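Local coordinates for protein 2-aminomuconic 6-semialdehyde dehydrogenase (Pseudomonas sp., PDB 7BZV) that probably oxidises 2-aminomuconic 6-semialdehyde to 2-aminomuconate with NAD+ in the meta-cleavage breakdown of 2-aminophenol, working as a tetramer, at residues R71-M76 / N109-A114. Numbering follows the deposited sequence.
Sequences RIANEM and NFRNFA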
ATOM      1  N   ARG B  71      -8.176  25.101  -6.804  1.00 32.94           N
ATOM      2  CA  ARG B  71      -8.519  26.496  -7.087  1.00 32.46           C
ATOM      3  C   ARG B  71      -7.262  27.325  -7.287  1.00 36.90           C
ATOM      4  O   ARG B  71      -7.218  28.197  -8.162  1.00 33.21           O
ATOM      5  CB  ARG B  71      -9.373  27.070  -5.960  1.00 44.39           C
ATOM      6  CG  ARG B  71     -10.593  26.220  -5.671  1.00 67.56           C
ATOM      7  CD  ARG B  71     -11.834  27.057  -5.560  1.00 76.18           C
ATOM      8  NE  ARG B  71     -11.954  27.689  -4.252  1.00 76.82           N
ATOM      9  CZ  ARG B  71     -11.880  28.998  -4.040  1.00 90.69           C
ATOM     10  NH1 ARG B  71     -11.682  29.830  -5.059  1.00 77.04           N
ATOM     11  NH2 ARG B  71     -12.016  29.475  -2.807  1.00104.50           N
ATOM     12  N   ILE B  72      -6.220  27.047  -6.497  1.00 31.17           N
ATOM     13  CA  ILE B  72      -4.931  27.698  -6.705  1.00 29.66           C
ATOM     14  C   ILE B  72      -4.392  27.398  -8.096  1.00 36.97           C
ATOM     15  O   ILE B  72      -3.962  28.301  -8.827  1.00 36.36           O
ATOM     16  CB  ILE B  72      -3.922  27.275  -5.622  1.00 32.35           C
ATOM     17  CG1 ILE B  72      -4.283  27.923  -4.289  1.00 35.52           C
ATOM     18  CG2 ILE B  72      -2.497  27.620  -6.085  1.00 33.04           C
ATOM     19  CD1 ILE B  72      -3.625  27.260  -3.043  1.00 29.66           C
ATOM     20  N   ALA B  73      -4.370  26.119  -8.469  1.00 35.60           N
ATOM     21  CA  ALA B  73      -3.853  25.754  -9.777  1.00 28.59           C
ATOM     22  C   ALA B  73      -4.669  26.397 -10.899  1.00 42.18           C
ATOM     23  O   ALA B  73      -4.104  26.851 -11.896  1.00 32.97           O
ATOM     24  CB  ALA B  73      -3.841  24.235  -9.941  1.00 32.19           C
ATOM     25  N   ASN B  74      -6.000  26.413 -10.774  1.00 34.51           N
ATOM     26  CA  ASN B  74      -6.823  27.015 -11.820  1.00 45.45           C
ATOM     27  C   ASN B  74      -6.514  28.503 -11.968  1.00 42.78           C
ATOM     28  O   ASN B  74      -6.453  29.020 -13.085  1.00 42.33           O
ATOM     29  CB  ASN B  74      -8.308  26.824 -11.511  1.00 45.12           C
ATOM     30  CG  ASN B  74      -8.799  25.382 -11.739  1.00 37.86           C
ATOM     31  OD1 ASN B  74      -8.156  24.570 -12.406  1.00 40.24           O
ATOM     32  ND2 ASN B  74      -9.932  25.063 -11.138  1.00 38.91           N
ATOM     33  N   GLU B  75      -6.314  29.212 -10.847  1.00 41.12           N
ATOM     34  CA  GLU B  75      -6.004  30.634 -10.936  1.00 44.71           C
ATOM     35  C   GLU B  75      -4.611  30.855 -11.517  1.00 46.27           C
ATOM     36  O   GLU B  75      -4.416  31.766 -12.327  1.00 43.85           O
ATOM     37  CB  GLU B  75      -6.149  31.286  -9.564  1.00 51.88           C
ATOM     38  CG  GLU B  75      -5.710  32.738  -9.501  1.00 59.81           C
ATOM     39  CD  GLU B  75      -6.559  33.686 -10.344  1.00 50.71           C
ATOM     40  OE1 GLU B  75      -7.437  33.228 -11.107  1.00 44.26           O
ATOM     41  OE2 GLU B  75      -6.331  34.904 -10.250  1.00 44.48           O
ATOM     42  N   MET B  76      -3.632  30.022 -11.143  1.00 34.69           N
ATOM     43  CA  MET B  76      -2.328  30.088 -11.802  1.00 37.12           C
ATOM     44  C   MET B  76      -2.459  29.901 -13.306  1.00 44.44           C
ATOM     45  O   MET B  76      -1.789  30.585 -14.089  1.00 37.96           O
ATOM     46  CB  MET B  76      -1.382  29.025 -11.240  1.00 36.24           C
ATOM     47  CG  MET B  76      -0.973  29.284  -9.789  1.00 34.52           C
ATOM     48  SD  MET B  76       0.052  27.934  -9.157  1.00 31.46           S
ATOM     49  CE  MET B  76       1.563  28.125 -10.117  1.00 31.51           C
ATOM     50  N   ASN B 109       2.224  20.785  -9.957  1.00 24.22           N
ATOM     51  CA  ASN B 109       2.489  20.408  -8.570  1.00 21.19           C
ATOM     52  C   ASN B 109       1.235  20.504  -7.722  1.00 23.29           C
ATOM     53  O   ASN B 109       0.968  19.632  -6.879  1.00 23.03           O
ATOM     54  CB  ASN B 109       3.601  21.269  -7.966  1.00 29.16           C
ATOM     55  CG  ASN B 109       4.977  20.847  -8.467  1.00 32.39           C
ATOM     56  OD1 ASN B 109       5.174  19.697  -8.803  1.00 30.94           O
ATOM     57  ND2 ASN B 109       5.913  21.779  -8.541  1.00 26.46           N
ATOM     58  N   PHE B 110       0.468  21.575  -7.888  1.00 21.04           N
ATOM     59  CA  PHE B 110      -0.721  21.708  -7.061  1.00 21.95           C
ATOM     60  C   PHE B 110      -1.778  20.672  -7.427  1.00 25.83           C
ATOM     61  O   PHE B 110      -2.440  20.122  -6.541  1.00 26.64           O
ATOM     62  CB  PHE B 110      -1.255  23.103  -7.197  1.00 25.36           C
ATOM     63  CG  PHE B 110      -0.541  24.108  -6.362  1.00 25.95           C
ATOM     64  CD1 PHE B 110      -0.753  24.166  -4.996  1.00 25.46           C
ATOM     65  CD2 PHE B 110       0.325  25.021  -6.944  1.00 29.84           C
ATOM     66  CE1 PHE B 110      -0.119  25.114  -4.219  1.00 26.13           C
ATOM     67  CE2 PHE B 110       0.955  25.993  -6.169  1.00 29.07           C
ATOM     68  CZ  PHE B 110       0.734  26.040  -4.807  1.00 25.43           C
ATOM     69  N   ARG B 111      -1.946  20.386  -8.721  1.00 24.97           N
ATOM     70  CA  ARG B 111      -2.938  19.379  -9.112  1.00 23.79           C
ATOM     71  C   ARG B 111      -2.524  17.982  -8.681  1.00 27.72           C
ATOM     72  O   ARG B 111      -3.364  17.182  -8.243  1.00 28.44           O
ATOM     73  CB  ARG B 111      -3.163  19.408 -10.629  1.00 27.78           C
ATOM     74  CG  ARG B 111      -3.858  20.659 -11.050  1.00 28.86           C
ATOM     75  CD  ARG B 111      -4.192  20.774 -12.544  1.00 29.77           C
ATOM     76  NE  ARG B 111      -4.973  21.984 -12.735  1.00 37.51           N
ATOM     77  CZ  ARG B 111      -4.890  22.790 -13.800  1.00 36.95           C
ATOM     78  NH1 ARG B 111      -4.066  22.517 -14.797  1.00 35.92           N
ATOM     79  NH2 ARG B 111      -5.658  23.859 -13.858  1.00 40.71           N
ATOM     80  N   ASN B 112      -1.249  17.640  -8.842  1.00 22.89           N
ATOM     81  CA  ASN B 112      -0.796  16.309  -8.461  1.00 23.77           C
ATOM     82  C   ASN B 112      -0.991  16.060  -6.961  1.00 23.32           C
ATOM     83  O   ASN B 112      -1.374  14.960  -6.552  1.00 21.44           O
ATOM     84  CB  ASN B 112       0.675  16.126  -8.828  1.00 33.53           C
ATOM     85  CG  ASN B 112       0.932  16.079 -10.372  1.00 65.47           C
ATOM     86  OD1 ASN B 112       2.080  15.973 -10.810  1.00 68.97           O
ATOM     87  ND2 ASN B 112      -0.125  16.165 -11.171  1.00 61.09           N
ATOM     88  N   PHE B 113      -0.571  16.999  -6.118  1.00 23.54           N
ATOM     89  CA  PHE B 113      -0.749  16.779  -4.681  1.00 26.74           C
ATOM     90  C   PHE B 113      -2.207  16.869  -4.271  1.00 21.71           C
ATOM     91  O   PHE B 113      -2.585  16.272  -3.258  1.00 22.73           O
ATOM     92  CB  PHE B 113       0.149  17.737  -3.862  1.00 25.58           C
ATOM     93  CG  PHE B 113       1.565  17.271  -3.826  1.00 19.60           C
ATOM     94  CD1 PHE B 113       1.879  16.113  -3.146  1.00 22.07           C
ATOM     95  CD2 PHE B 113       2.544  17.895  -4.580  1.00 24.81           C
ATOM     96  CE1 PHE B 113       3.155  15.595  -3.164  1.00 27.17           C
ATOM     97  CE2 PHE B 113       3.846  17.380  -4.608  1.00 24.67           C
ATOM     98  CZ  PHE B 113       4.143  16.230  -3.901  1.00 22.37           C
ATOM     99  N   ALA B 114      -3.043  17.591  -5.015  1.00 22.61           N
ATOM    100  CA  ALA B 114      -4.469  17.486  -4.734  1.00 25.03           C
ATOM    101  C   ALA B 114      -4.964  16.041  -4.907  1.00 21.96           C
ATOM    102  O   ALA B 114      -5.713  15.525  -4.065  1.00 21.68           O
ATOM    103  CB  ALA B 114      -5.236  18.448  -5.636  1.00 28.09           C
TER
HETATM  104  O   HOH W   1      -7.035  22.510 -10.792  1.00 38.34           O
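Helices 62-78 and 95-119 of this aldehyde dehydrogenase fold pack as a near-antiparallel pair, their local axes 158° apart and 8.8 Å at closest approach. Apolar contact centres on Phe110. Ile72 CG2, anti to its backbone N, stands 3.7 Å from the centroid of the Phe110 ring, 5° off its normal, a CH-pi contact over the middle of one face. Met76 makes a Met-aromatic contact from an oblique direction: its chain bends at chi3 and brings SD within 3.7 Å of Phe110 CD2. Ala73 CB lies 3.9 Å from Phe110 CB and also meets Arg111 CG. Here the backbones come nearest, Ala73 CA to Phe110 CA 5.8 Å, consistent with the small side chain allowing this approach. Thr161 and Ala165 of helix 156-169 also touch the Phe110 side chain, so a third helix packs against this buried contact.

Polar contact lies at the more exposed margin. Arg111, extended from CG to NE, crosses Asn74 at about a right angle. Its NH2, in the Asn74 carbonyl plane, donates to Asn74 OD1 at 3.0 Å (N-H...O 152°), and OD1 lies close to the guanidinium plane. The same NH2 forms a salt bridge with Glu77, which probably helps fix the guanidinium's orientation. A water in the guanidinium plane links Arg111 and Asn74 a second time, accepting from Arg111 NE at 2.9 Å. A leucine in place of Arg111 would lose the bonds to Asn74, Glu77 and the water and would probably loosen this margin. Asn74 OD1 accepts twice, from Arg111 NH2 and, at 2.8 Å, from the water.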